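Local coordinates for protein glycosyltransferase (Streptomyces viridochromogenes, PDB 2IUY) that probably transfers a sugar from a nucleotide-activated donor, with retention of configuration, as a GT4-family enzyme in the biosynthesis of the antibiotic avilamycin A, at residues 6-11 and 34-39. Residues are numbered along the deposited sequence; the frame is centred on the assembly and turned at random.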
loop_
_atom_site.group_PDB
_atom_site.type_symbol
_atom_site.label_atom_id
_atom_site.label_comp_id
_atom_site.label_asym_id
_atom_site.label_seq_id
_atom_site.Cartn_x
_atom_site.Cartn_y
_atom_site.Cartn_z
ATOM N N VAL A 6 7.886 -20.015 0.611
ATOM C CA VAL A 6 7.558 -18.822 1.414
ATOM C C VAL A 6 6.056 -18.840 1.716
ATOM O O VAL A 6 5.220 -18.896 0.793
ATOM C CB VAL A 6 7.938 -17.468 0.743
ATOM C CG1 VAL A 6 7.672 -16.241 1.728
ATOM C CG2 VAL A 6 9.416 -17.443 0.165
ATOM N N ALA A 7 5.720 -18.848 2.998
ATOM C CA ALA A 7 4.339 -18.682 3.428
ATOM C C ALA A 7 4.114 -17.200 3.632
ATOM O O ALA A 7 4.754 -16.606 4.506
ATOM C CB ALA A 7 4.080 -19.442 4.712
ATOM N N LEU A 8 3.242 -16.608 2.795
ATOM C CA LEU A 8 2.906 -15.181 2.839
ATOM C C LEU A 8 1.576 -15.064 3.500
ATOM O O LEU A 8 0.621 -15.596 2.951
ATOM C CB LEU A 8 2.729 -14.575 1.443
ATOM C CG LEU A 8 3.918 -14.099 0.635
ATOM C CD1 LEU A 8 3.383 -13.496 -0.722
ATOM C CD2 LEU A 8 4.800 -13.126 1.473
ATOM N N VAL A 9 1.499 -14.342 4.631
ATOM C CA VAL A 9 0.279 -14.314 5.421
ATOM C C VAL A 9 -0.318 -12.972 5.206
ATOM O O VAL A 9 0.209 -11.955 5.674
ATOM C CB VAL A 9 0.491 -14.592 6.987
ATOM C CG1 VAL A 9 -0.855 -14.895 7.661
ATOM C CG2 VAL A 9 1.418 -15.801 7.221
ATOM N N ASN A 10 -1.416 -12.968 4.454
ATOM C CA ASN A 10 -2.223 -11.789 4.242
ATOM C C ASN A 10 -3.003 -11.537 5.505
ATOM O O ASN A 10 -3.258 -12.472 6.276
ATOM C CB ASN A 10 -3.227 -12.057 3.104
ATOM C CG ASN A 10 -4.112 -10.875 2.816
ATOM O OD1 ASN A 10 -3.629 -9.753 2.683
ATOM N ND2 ASN A 10 -5.412 -11.117 2.678
ATOM N N ILE A 11 -3.418 -10.284 5.677
ATOM C CA ILE A 11 -4.283 -9.851 6.785
ATOM C C ILE A 11 -5.689 -10.434 6.550
ATOM O O ILE A 11 -6.345 -10.088 5.548
ATOM C CB ILE A 11 -4.345 -8.292 6.887
ATOM C CG1 ILE A 11 -5.198 -7.864 8.085
ATOM C CG2 ILE A 11 -4.919 -7.643 5.569
ATOM C CD1 ILE A 11 -5.079 -6.350 8.427
ATOM N N TRP A 34 -3.140 -5.576 -1.883
ATOM C CA TRP A 34 -2.381 -5.163 -3.051
ATOM C C TRP A 34 -0.866 -5.343 -2.810
ATOM O O TRP A 34 -0.158 -5.859 -3.659
ATOM C CB TRP A 34 -2.720 -3.702 -3.474
ATOM C CG TRP A 34 -3.943 -3.703 -4.387
ATOM C CD1 TRP A 34 -5.189 -3.214 -4.111
ATOM C CD2 TRP A 34 -4.018 -4.307 -5.680
ATOM N NE1 TRP A 34 -6.045 -3.486 -5.170
ATOM C CE2 TRP A 34 -5.341 -4.144 -6.148
ATOM C CE3 TRP A 34 -3.081 -4.949 -6.506
ATOM C CZ2 TRP A 34 -5.742 -4.581 -7.411
ATOM C CZ3 TRP A 34 -3.490 -5.408 -7.751
ATOM C CH2 TRP A 34 -4.807 -5.229 -8.184
ATOM N N VAL A 35 -0.393 -4.959 -1.639
ATOM C CA VAL A 35 1.047 -5.153 -1.328
ATOM C C VAL A 35 1.427 -6.612 -1.512
ATOM O O VAL A 35 2.430 -6.923 -2.139
ATOM C CB VAL A 35 1.426 -4.660 0.084
ATOM C CG1 VAL A 35 2.921 -4.956 0.394
ATOM C CG2 VAL A 35 1.120 -3.142 0.220
ATOM N N VAL A 36 0.638 -7.504 -0.941
ATOM C CA VAL A 36 0.933 -8.948 -0.933
ATOM C C VAL A 36 0.912 -9.521 -2.359
ATOM O O VAL A 36 1.733 -10.338 -2.698
ATOM C CB VAL A 36 -0.069 -9.698 0.005
ATOM C CG1 VAL A 36 0.195 -11.194 0.009
ATOM C CG2 VAL A 36 0.042 -9.154 1.449
ATOM N N ALA A 37 -0.054 -9.070 -3.187
ATOM C CA ALA A 37 -0.150 -9.442 -4.589
ATOM C C ALA A 37 1.131 -9.068 -5.373
ATOM O O ALA A 37 1.668 -9.890 -6.104
ATOM C CB ALA A 37 -1.411 -8.794 -5.224
ATOM N N ASN A 38 1.604 -7.842 -5.191
ATOM C CA ASN A 38 2.735 -7.315 -5.896
ATOM C C ASN A 38 4.038 -7.980 -5.411
ATOM O O ASN A 38 4.932 -8.328 -6.233
ATOM C CB ASN A 38 2.830 -5.764 -5.709
ATOM C CG ASN A 38 1.823 -5.011 -6.568
ATOM O OD1 ASN A 38 1.810 -5.135 -7.807
ATOM N ND2 ASN A 38 1.015 -4.176 -5.921
ATOM N N LEU A 39 4.126 -8.148 -4.096
ATOM C CA LEU A 39 5.207 -8.929 -3.459
ATOM C C LEU A 39 5.281 -10.361 -4.000
ATOM O O LEU A 39 6.348 -10.847 -4.393
ATOM C CB LEU A 39 5.096 -8.926 -1.908
ATOM C CG LEU A 39 6.225 -9.744 -1.223
ATOM C CD1 LEU A 39 7.638 -9.313 -1.720
ATOM C CD2 LEU A 39 6.189 -9.751 0.278
#
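The carboxamide of N10 is the one flat group that touches across this contact, and it meets V36 at its oxygen end instead of presenting a face: CG2 of V36 lies 3.9 Å from OD1 of N10, to one side of the C=O direction and moderately tilted from the amide plane. With CG of N10 anti to the backbone N (chi1 180°), the amide reaches closer to the helix than the start of its side chain would suggest. Its other end is held by a hydrogen bond from ND2 to the carbonyl of G54, while V24, I32 and Q33 pack around the side chain. W34 starts its side chain away from segment 6-11, and its indole makes a cation-pi interaction with R225, a UDP-binding residue.

Two residues earlier, within strand 5-9, L8 spreads its two methyls over the helix. CD1 lies 4.0 Å from CG1 of V36, the two side chains interdigitating from opposite backbones, and CD2 meets CD2 of L39 at 3.8 Å. V36 and L39, three residues apart, thus present neighbouring helix positions to a single leucine. M40 and V50 also pack against L8, and H91 lies against L39.

The example illustrates how a beta-alpha-beta crossover is closed: helix 31-45 links strands 5-9 and 49-53 in sequence and packs on the parallel sheet of a Rossmann-like GT-B domain, with V36 on L52 and L39 reaching H89 of strand 87-90. The side chain of N10 lies about 8 Å from G30, which binds UDP, although none is bound in this model. No hydrogen bond joins segments 6-11 and 34-39, so their cohesion is apolar. The ND2 bond satisfies the donor end of N10 and fixes the amide's rotation, while OD1 is buried with no partner in the model, probably at a desolvation cost.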